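Local structure of photosystem II stability/assembly factor HCF136, chloroplastic (Cyanidioschyzon merolae, 5OJ3) at residues His280-Phe293 against Trp296-Arg308. The protein is probably essential for photosystem II biogenesis, acting in assembly of an early intermediate that includes the D2 protein and cytochrome b559. Residues are numbered along the deposited sequence; the frame is centred on the assembly and turned at random.
Sequences HGNYIAIPSRGNFF and WVPGSDFWTPHAR
Three consecutive antiparallel strands of one blade of the seven-bladed beta-propeller, 283-287, 292-296 and 304-307, meet here, Tyr-283 pairing with Trp-296 at one end and Phe-293 with His-306 at the other. Tyr-283 N donates to Trp-296 O and Trp-296 N to Tyr-283 O, the reciprocal bonds of a hydrogen-bonded antiparallel pair. The two side chains run alongside each other and meet rim to rim, Tyr-283 CD2 beside Trp-296 CE3, with the ring planes turned by 42°. Trp-296 CB sits over the centre of one face of the Trp-303 ring, and Trp-303 extends CH2 to 3.5 Å from Tyr-283 CB and CZ3 to 3.8 Å from Ala-285 CB. In the second pair, Phe-293 N donates to His-306 O (3.2 Å) and His-306 N to Phe-293 O (3.0 Å). With CG set between backbone N and carbonyl carbon (chi1 66°), the Phe-293 ring receives His-306 CB over one face in a CH-pi contact, 3.8 Å from its centroid. Beyond the hairpin, the extended Arg-308 chain brings NE to Asn-291 O in a weak, bent bond. Tyr-283 OH hydrogen-bonds to Glu-224, Trp-303 NE1 to the carbonyl of Gly-230 and His-306 NE2 to Thr-295 OG1. Strand 275-277 pairs with 283-287 on its other edge, and strand 314-319 of the next sheet packs against Ile-284, Ile-286 and Phe-293.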
# COMPACT_ATOMS: atom_id res chain seq x y z
N HIS A 280 -7.39 11.56 3.85
CA HIS A 280 -8.19 12.05 4.97
C HIS A 280 -8.28 11.04 6.11
O HIS A 280 -9.13 11.19 6.99
CB HIS A 280 -9.59 12.44 4.50
CG HIS A 280 -9.60 13.37 3.32
ND1 HIS A 280 -9.93 12.95 2.04
CD2 HIS A 280 -9.30 14.68 3.22
CE1 HIS A 280 -9.85 13.98 1.22
NE2 HIS A 280 -9.46 15.04 1.90
N GLY A 281 -7.42 10.02 6.11
CA GLY A 281 -7.39 9.05 7.18
C GLY A 281 -8.32 7.86 7.02
O GLY A 281 -8.45 7.08 7.97
N ASN A 282 -8.95 7.70 5.87
CA ASN A 282 -9.75 6.52 5.61
C ASN A 282 -8.84 5.33 5.33
O ASN A 282 -7.76 5.47 4.75
CB ASN A 282 -10.70 6.73 4.43
CG ASN A 282 -11.74 7.80 4.69
OD1 ASN A 282 -12.00 8.16 5.83
ND2 ASN A 282 -12.35 8.30 3.63
N TYR A 283 -9.28 4.15 5.76
CA TYR A 283 -8.55 2.92 5.50
C TYR A 283 -9.35 2.02 4.58
O TYR A 283 -10.59 1.98 4.64
CB TYR A 283 -8.26 2.17 6.81
CG TYR A 283 -7.15 2.76 7.65
CD1 TYR A 283 -5.82 2.56 7.32
CD2 TYR A 283 -7.45 3.51 8.78
CE1 TYR A 283 -4.81 3.10 8.10
CE2 TYR A 283 -6.45 4.05 9.56
CZ TYR A 283 -5.13 3.83 9.22
OH TYR A 283 -4.13 4.38 10.01
N ILE A 284 -8.64 1.28 3.73
CA ILE A 284 -9.25 0.23 2.92
C ILE A 284 -8.33 -0.98 2.97
O ILE A 284 -7.10 -0.85 3.01
CB ILE A 284 -9.50 0.68 1.47
CG1 ILE A 284 -10.43 -0.31 0.77
CG2 ILE A 284 -8.20 0.79 0.69
CD1 ILE A 284 -11.09 0.25 -0.47
N ALA A 285 -8.94 -2.16 3.00
CA ALA A 285 -8.19 -3.40 3.17
C ALA A 285 -9.02 -4.52 2.57
O ALA A 285 -10.16 -4.32 2.13
CB ALA A 285 -7.87 -3.66 4.64
N ILE A 286 -8.45 -5.72 2.56
CA ILE A 286 -9.10 -6.86 1.94
C ILE A 286 -8.87 -8.08 2.81
O ILE A 286 -7.78 -8.22 3.40
CB ILE A 286 -8.61 -7.05 0.49
CG1 ILE A 286 -9.64 -7.79 -0.34
CG2 ILE A 286 -7.30 -7.82 0.44
CD1 ILE A 286 -9.27 -7.78 -1.75
N PRO A 287 -9.85 -8.97 2.96
CA PRO A 287 -9.59 -10.23 3.65
C PRO A 287 -8.62 -11.10 2.88
O PRO A 287 -8.41 -10.95 1.67
CB PRO A 287 -10.97 -10.88 3.74
CG PRO A 287 -11.80 -10.18 2.71
CD PRO A 287 -11.27 -8.78 2.67
N SER A 288 -8.00 -12.03 3.61
CA SER A 288 -6.94 -12.88 3.06
C SER A 288 -7.40 -13.59 1.79
O SER A 288 -6.61 -13.77 0.85
CB SER A 288 -6.48 -13.89 4.10
OG SER A 288 -5.73 -13.25 5.13
N ARG A 289 -8.66 -13.99 1.73
CA ARG A 289 -9.16 -14.81 0.64
C ARG A 289 -10.00 -14.02 -0.36
O ARG A 289 -10.69 -14.62 -1.19
CB ARG A 289 -9.98 -15.98 1.20
CG ARG A 289 -9.17 -17.07 1.90
CD ARG A 289 -8.77 -18.18 0.93
NE ARG A 289 -7.83 -19.12 1.53
CZ ARG A 289 -8.19 -20.25 2.14
NH1 ARG A 289 -9.47 -20.59 2.24
NH2 ARG A 289 -7.26 -21.05 2.65
N GLY A 290 -9.97 -12.69 -0.28
CA GLY A 290 -10.52 -11.85 -1.33
C GLY A 290 -12.02 -11.88 -1.49
O GLY A 290 -12.53 -11.44 -2.52
N ASN A 291 -12.75 -12.40 -0.50
CA ASN A 291 -14.18 -12.65 -0.67
C ASN A 291 -14.98 -11.35 -0.67
O ASN A 291 -16.10 -11.31 -1.19
CB ASN A 291 -14.67 -13.57 0.44
CG ASN A 291 -13.71 -14.70 0.71
OD1 ASN A 291 -13.65 -15.67 -0.03
ND2 ASN A 291 -12.90 -14.55 1.75
N PHE A 292 -14.43 -10.30 -0.09
CA PHE A 292 -15.06 -8.98 -0.01
C PHE A 292 -13.93 -7.98 0.21
O PHE A 292 -12.76 -8.30 0.01
CB PHE A 292 -16.11 -8.95 1.11
CG PHE A 292 -15.56 -9.31 2.46
CD1 PHE A 292 -15.46 -10.64 2.85
CD2 PHE A 292 -15.15 -8.33 3.34
CE1 PHE A 292 -14.95 -10.97 4.08
CE2 PHE A 292 -14.64 -8.67 4.58
CZ PHE A 292 -14.55 -9.99 4.95
N PHE A 293 -14.28 -6.76 0.60
CA PHE A 293 -13.26 -5.82 1.06
C PHE A 293 -13.83 -5.01 2.22
O PHE A 293 -15.03 -5.02 2.49
CB PHE A 293 -12.76 -4.93 -0.09
CG PHE A 293 -13.79 -4.00 -0.66
CD1 PHE A 293 -14.69 -4.44 -1.62
CD2 PHE A 293 -13.83 -2.67 -0.27
CE1 PHE A 293 -15.63 -3.58 -2.16
CE2 PHE A 293 -14.77 -1.80 -0.81
CZ PHE A 293 -15.67 -2.26 -1.75
N TRP A 296 -12.55 1.63 6.65
CA TRP A 296 -12.70 2.29 7.93
C TRP A 296 -12.47 3.78 7.73
O TRP A 296 -11.43 4.18 7.21
CB TRP A 296 -11.73 1.75 8.98
CG TRP A 296 -11.93 2.33 10.35
CD1 TRP A 296 -12.84 1.92 11.28
CD2 TRP A 296 -11.24 3.44 10.92
NE1 TRP A 296 -12.74 2.70 12.41
CE2 TRP A 296 -11.77 3.64 12.21
CE3 TRP A 296 -10.21 4.28 10.48
CZ2 TRP A 296 -11.31 4.65 13.06
CZ3 TRP A 296 -9.76 5.28 11.32
CH2 TRP A 296 -10.30 5.45 12.60
N VAL A 297 -13.43 4.59 8.16
CA VAL A 297 -13.28 6.05 8.13
C VAL A 297 -13.19 6.51 9.58
O VAL A 297 -13.80 5.89 10.46
CB VAL A 297 -14.42 6.73 7.36
CG1 VAL A 297 -14.73 5.96 6.07
CG2 VAL A 297 -15.66 6.87 8.22
N PRO A 298 -12.42 7.56 9.87
CA PRO A 298 -12.26 8.00 11.26
C PRO A 298 -13.59 8.22 11.96
O PRO A 298 -14.56 8.69 11.36
CB PRO A 298 -11.48 9.31 11.12
CG PRO A 298 -10.68 9.12 9.88
CD PRO A 298 -11.54 8.31 8.95
N GLY A 299 -13.64 7.85 13.24
CA GLY A 299 -14.82 8.02 14.05
C GLY A 299 -15.74 6.81 14.13
O GLY A 299 -16.51 6.70 15.09
N SER A 300 -15.68 5.91 13.16
CA SER A 300 -16.54 4.74 13.20
C SER A 300 -15.92 3.66 14.09
O SER A 300 -14.70 3.52 14.17
CB SER A 300 -16.77 4.18 11.79
OG SER A 300 -15.56 3.83 11.17
N ASP A 301 -16.79 2.89 14.74
CA ASP A 301 -16.37 1.91 15.73
C ASP A 301 -16.05 0.56 15.12
O ASP A 301 -15.75 -0.39 15.86
CB ASP A 301 -17.47 1.75 16.79
CG ASP A 301 -17.65 2.99 17.64
OD1 ASP A 301 -16.63 3.52 18.14
OD2 ASP A 301 -18.80 3.45 17.80
N PHE A 302 -16.09 0.43 13.80
CA PHE A 302 -15.87 -0.85 13.16
C PHE A 302 -15.52 -0.64 11.70
O PHE A 302 -15.88 0.38 11.10
CB PHE A 302 -17.12 -1.74 13.30
CG PHE A 302 -18.39 -1.08 12.82
CD1 PHE A 302 -19.29 -0.53 13.71
CD2 PHE A 302 -18.65 -0.96 11.46
CE1 PHE A 302 -20.45 0.09 13.27
CE2 PHE A 302 -19.81 -0.34 11.01
CZ PHE A 302 -20.70 0.18 11.92
N TRP A 303 -14.81 -1.61 11.13
CA TRP A 303 -14.68 -1.66 9.68
C TRP A 303 -16.04 -1.95 9.07
O TRP A 303 -16.87 -2.67 9.65
CB TRP A 303 -13.68 -2.73 9.24
CG TRP A 303 -12.24 -2.46 9.56
CD1 TRP A 303 -11.62 -2.60 10.78
CD2 TRP A 303 -11.22 -2.04 8.65
NE1 TRP A 303 -10.29 -2.27 10.67
CE2 TRP A 303 -10.01 -1.93 9.37
CE3 TRP A 303 -11.20 -1.75 7.28
CZ2 TRP A 303 -8.82 -1.53 8.78
CZ3 TRP A 303 -10.01 -1.35 6.69
CH2 TRP A 303 -8.84 -1.25 7.44
N THR A 304 -16.28 -1.39 7.89
CA THR A 304 -17.53 -1.64 7.19
C THR A 304 -17.26 -2.62 6.06
O THR A 304 -16.40 -2.34 5.21
CB THR A 304 -18.12 -0.34 6.65
OG1 THR A 304 -18.31 0.58 7.73
CG2 THR A 304 -19.46 -0.61 5.99
N PRO A 305 -17.93 -3.77 6.02
CA PRO A 305 -17.68 -4.74 4.95
C PRO A 305 -18.58 -4.53 3.74
O PRO A 305 -19.76 -4.18 3.86
CB PRO A 305 -17.99 -6.08 5.63
CG PRO A 305 -19.00 -5.74 6.67
CD PRO A 305 -18.84 -4.30 7.06
N HIS A 306 -18.00 -4.75 2.56
CA HIS A 306 -18.67 -4.51 1.29
C HIS A 306 -18.55 -5.73 0.39
O HIS A 306 -17.47 -6.31 0.27
CB HIS A 306 -18.09 -3.28 0.61
CG HIS A 306 -18.01 -2.08 1.50
ND1 HIS A 306 -18.97 -1.10 1.51
CD2 HIS A 306 -17.08 -1.70 2.41
CE1 HIS A 306 -18.65 -0.17 2.39
NE2 HIS A 306 -17.50 -0.51 2.95
N ALA A 307 -19.66 -6.11 -0.23
CA ALA A 307 -19.66 -7.25 -1.15
C ALA A 307 -18.89 -6.92 -2.42
O ALA A 307 -18.96 -5.81 -2.95
CB ALA A 307 -21.09 -7.65 -1.50
N ARG A 308 -18.12 -7.90 -2.89
CA ARG A 308 -17.41 -7.74 -4.15
C ARG A 308 -18.40 -7.74 -5.31
O ARG A 308 -19.55 -8.17 -5.20
CB ARG A 308 -16.36 -8.85 -4.31
CG ARG A 308 -16.89 -10.28 -4.25
CD ARG A 308 -15.76 -11.29 -4.49
NE ARG A 308 -16.03 -12.57 -3.84
CZ ARG A 308 -16.68 -13.58 -4.42
NH1 ARG A 308 -17.13 -13.46 -5.66
NH2 ARG A 308 -16.88 -14.71 -3.75